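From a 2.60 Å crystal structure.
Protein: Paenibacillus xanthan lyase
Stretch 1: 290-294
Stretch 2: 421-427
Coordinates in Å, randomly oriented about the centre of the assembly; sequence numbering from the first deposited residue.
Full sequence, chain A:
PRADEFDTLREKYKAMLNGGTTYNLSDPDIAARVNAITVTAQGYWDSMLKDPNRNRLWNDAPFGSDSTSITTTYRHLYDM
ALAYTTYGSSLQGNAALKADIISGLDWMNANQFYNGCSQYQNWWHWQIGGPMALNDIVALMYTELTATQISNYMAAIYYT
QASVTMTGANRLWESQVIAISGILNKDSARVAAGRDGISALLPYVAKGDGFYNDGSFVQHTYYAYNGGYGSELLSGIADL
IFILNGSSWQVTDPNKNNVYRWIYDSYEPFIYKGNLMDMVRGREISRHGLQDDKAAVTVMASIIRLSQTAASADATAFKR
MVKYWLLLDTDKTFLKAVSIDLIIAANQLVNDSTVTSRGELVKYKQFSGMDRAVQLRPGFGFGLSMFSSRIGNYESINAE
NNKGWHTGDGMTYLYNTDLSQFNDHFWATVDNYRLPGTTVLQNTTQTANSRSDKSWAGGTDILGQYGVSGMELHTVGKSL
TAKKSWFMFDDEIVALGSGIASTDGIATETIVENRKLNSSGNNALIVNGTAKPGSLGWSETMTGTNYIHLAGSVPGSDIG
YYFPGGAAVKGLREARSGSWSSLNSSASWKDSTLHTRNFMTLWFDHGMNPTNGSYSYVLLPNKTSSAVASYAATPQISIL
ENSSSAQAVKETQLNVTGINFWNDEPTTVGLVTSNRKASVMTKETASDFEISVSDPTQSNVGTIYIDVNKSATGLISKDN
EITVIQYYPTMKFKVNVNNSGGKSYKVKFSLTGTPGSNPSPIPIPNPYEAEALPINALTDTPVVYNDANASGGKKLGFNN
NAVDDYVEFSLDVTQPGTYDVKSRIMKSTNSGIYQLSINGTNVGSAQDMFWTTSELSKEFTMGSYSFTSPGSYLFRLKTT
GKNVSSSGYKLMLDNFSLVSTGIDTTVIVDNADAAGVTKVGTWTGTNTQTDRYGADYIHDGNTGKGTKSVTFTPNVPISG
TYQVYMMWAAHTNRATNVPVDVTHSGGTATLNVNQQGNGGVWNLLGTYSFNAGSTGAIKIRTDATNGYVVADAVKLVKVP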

# COMPACT_ATOMS: atom_id res chain seq x y z
N LEU A 290 -5.67 -17.99 21.68
CA LEU A 290 -4.65 -17.34 20.88
C LEU A 290 -4.94 -15.86 20.71
O LEU A 290 -4.87 -15.31 19.60
N GLN A 291 -5.28 -15.21 21.82
CA GLN A 291 -5.47 -13.77 21.83
C GLN A 291 -4.13 -13.04 21.67
O GLN A 291 -3.07 -13.66 21.80
N ASP A 292 -4.19 -11.74 21.39
CA ASP A 292 -3.00 -10.99 20.95
C ASP A 292 -1.73 -11.17 21.80
O ASP A 292 -0.63 -11.30 21.25
N ASP A 293 -1.89 -11.21 23.12
CA ASP A 293 -0.73 -11.42 24.00
C ASP A 293 -0.18 -12.84 23.90
O ASP A 293 1.04 -13.03 23.96
N LYS A 294 -1.05 -13.82 23.72
CA LYS A 294 -0.59 -15.20 23.52
C LYS A 294 0.01 -15.36 22.13
O LYS A 294 0.98 -16.10 21.94
N GLN A 421 -6.25 -4.82 26.91
CA GLN A 421 -7.39 -4.25 26.20
C GLN A 421 -8.04 -5.20 25.20
O GLN A 421 -9.25 -5.36 25.19
N PHE A 422 -7.22 -5.82 24.36
CA PHE A 422 -7.75 -6.63 23.26
C PHE A 422 -7.67 -8.12 23.53
O PHE A 422 -8.11 -8.93 22.71
N ASN A 423 -7.10 -8.48 24.68
CA ASN A 423 -7.21 -9.84 25.18
C ASN A 423 -8.17 -9.85 26.38
O ASN A 423 -9.02 -8.97 26.48
N ASP A 424 -8.06 -10.84 27.26
CA ASP A 424 -8.95 -10.90 28.42
C ASP A 424 -10.42 -10.95 27.93
O ASP A 424 -11.32 -10.37 28.54
N HIS A 425 -10.62 -11.63 26.80
CA HIS A 425 -11.94 -11.84 26.21
C HIS A 425 -12.58 -10.62 25.58
O HIS A 425 -13.81 -10.57 25.45
N PHE A 426 -11.76 -9.65 25.17
CA PHE A 426 -12.25 -8.53 24.37
C PHE A 426 -13.17 -8.99 23.22
O PHE A 426 -14.32 -8.54 23.10
N TRP A 427 -12.67 -9.90 22.39
CA TRP A 427 -13.37 -10.30 21.17
C TRP A 427 -14.67 -11.08 21.36
O TRP A 427 -15.52 -11.10 20.47

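Two direct hydrogen bonds hold this contact together, and each pairs a side chain at the start of a helix with a turn distant in sequence. The shorter joins Asn423 ND2 to Asp292 OD1 at 2.6 Å, nearly straight at 161°. Both residues point toward the opposing stretch and both use the p well at chi1 (46° for Asn423, 66° for Asp292), which brings amide and carboxylate together. Asp292 OD1 also takes a weak bond from its neighbour, Asp293 N, at 2.7 Å, so one oxygen serves both the helix start and the partner stretch.

The second bond runs from His425 N to Gln291 OE1, 2.9 Å with an angle of 152°. Here a side chain reads backbone: Gln291, at the N-cap position, extends through chi1 m and chi2 t into the type I' turn from Asn423 to Phe426. That turn is closed by its own bond, Phe426 N to Asn423 O at 3.1 Å, and the amide of His425 is left to bond to Gln291 OE1, which lies against the turn backbone. The amide of Asp424 also lies close, its N 3.2 Å from Gln291 OE1, but the angle is too poor for a hydrogen bond. Gln291 NE2 is satisfied by a residue adjoining the stretches.

Three waters fill the gaps where direct pairing does not reach. Water 1 donates to Gln291 OE1 (2.7 Å) and to Phe422 O (2.8 Å) while accepting from Trp427 N (3.0 Å), tying the glutamine to both flanks of the turn. Water 2 links Asp292 N (3.0 Å) to Phe422 O (2.6 Å), and water 3 links Asp292 OD2 (2.7 Å) to Phe422 N (3.0 Å). The two aspartate oxygens thus differ in their partners: OD1 meets Asn423 directly, whereas OD2 reaches the Phe422 backbone through water.

Packing around this polar centre is modest, with 305 Å² buried in total. Asp292 OD2 sits 3.5 Å from Phe422 CB and near the plane of the ring, at its edge; the phenylalanine, chi1 m, sends its ring end away. Asp293, again p, points inward and rests OD1 3.6 Å from Asn423 CB, while the same oxygen accepts a weak bond from Lys294 N at 2.8 Å. His425 directs its CA-to-CB bond away, yet its ND1 comes within 4.0 Å of Gln291 NE2 and is hydrogen-bonded elsewhere in the structure. Lys294 leads its end away from the contact. The rule to extract is economy: a few polar side chains engage a turn and its flank, and three waters extend the pairing, two of them from side-chain oxygens and one between backbone atoms.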

# COMPACT_ATOMS: atom_id res chain seq x y z
CB LEU A 290 -4.55 -18.03 19.52
CG LEU A 290 -3.22 -17.93 18.78
CD1 LEU A 290 -2.05 -18.28 19.71
CD2 LEU A 290 -3.27 -18.85 17.58
CB GLN A 291 -6.21 -13.35 23.10
CG GLN A 291 -7.60 -13.98 23.17
CD GLN A 291 -8.34 -13.68 24.46
OE1 GLN A 291 -8.82 -12.57 24.67
NE2 GLN A 291 -8.45 -14.68 25.31
CB ASP A 292 -3.33 -9.50 20.72
CG ASP A 292 -3.71 -8.76 21.99
OD1 ASP A 292 -3.95 -9.42 23.03
OD2 ASP A 292 -3.76 -7.51 21.94
CB ASP A 293 -1.04 -11.05 25.45
CG ASP A 293 -2.11 -11.92 26.07
OD1 ASP A 293 -2.93 -12.52 25.33
OD2 ASP A 293 -2.15 -12.00 27.32
CB LYS A 294 -1.70 -16.23 23.77
CG LYS A 294 -1.81 -16.73 25.21
CD LYS A 294 -0.89 -17.93 25.47
CE LYS A 294 -1.14 -18.55 26.84
NZ LYS A 294 -0.57 -19.94 26.98
CB GLN A 421 -6.99 -2.94 25.53
CG GLN A 421 -8.10 -2.31 24.68
CD GLN A 421 -9.33 -1.96 25.49
OE1 GLN A 421 -10.44 -1.90 24.96
NE2 GLN A 421 -9.15 -1.72 26.79
CB PHE A 422 -7.07 -6.27 21.94
CG PHE A 422 -7.24 -4.83 21.55
CD1 PHE A 422 -8.48 -4.35 21.18
CD2 PHE A 422 -6.18 -3.95 21.59
CE1 PHE A 422 -8.66 -3.03 20.84
CE2 PHE A 422 -6.35 -2.63 21.25
CZ PHE A 422 -7.59 -2.17 20.87
CB ASN A 423 -5.83 -10.45 25.50
CG ASN A 423 -4.93 -9.51 26.28
OD1 ASN A 423 -4.97 -9.48 27.51
ND2 ASN A 423 -4.10 -8.75 25.57
CB ASP A 424 -8.67 -9.71 29.34
CG ASP A 424 -9.55 -9.68 30.57
OD1 ASP A 424 -9.84 -10.75 31.16
OD2 ASP A 424 -9.97 -8.55 30.94
CB HIS A 425 -12.90 -12.49 27.20
CG HIS A 425 -12.35 -13.71 27.85
ND1 HIS A 425 -11.98 -14.83 27.14
CD2 HIS A 425 -12.06 -13.98 29.15
CE1 HIS A 425 -11.50 -15.74 27.97
NE2 HIS A 425 -11.54 -15.25 29.20
CB PHE A 426 -11.09 -7.69 23.81
CG PHE A 426 -11.50 -6.73 22.73
CD1 PHE A 426 -11.94 -5.46 23.05
CD2 PHE A 426 -11.46 -7.11 21.39
CE1 PHE A 426 -12.35 -4.59 22.07
CE2 PHE A 426 -11.86 -6.24 20.40
CZ PHE A 426 -12.30 -4.97 20.74
CB TRP A 427 -12.44 -11.10 20.24
CG TRP A 427 -11.44 -10.24 19.53
CD1 TRP A 427 -10.10 -10.19 19.75
CD2 TRP A 427 -11.71 -9.28 18.50
NE1 TRP A 427 -9.51 -9.28 18.90
CE2 TRP A 427 -10.48 -8.71 18.13
CE3 TRP A 427 -12.88 -8.86 17.84
CZ2 TRP A 427 -10.37 -7.74 17.14
CZ3 TRP A 427 -12.77 -7.89 16.86
CH2 TRP A 427 -11.52 -7.34 16.51
O HOH W 1 -9.95 -10.98 22.83
O HOH W 2 -6.79 -10.30 20.95
O HOH W 3 -4.22 -5.82 24.06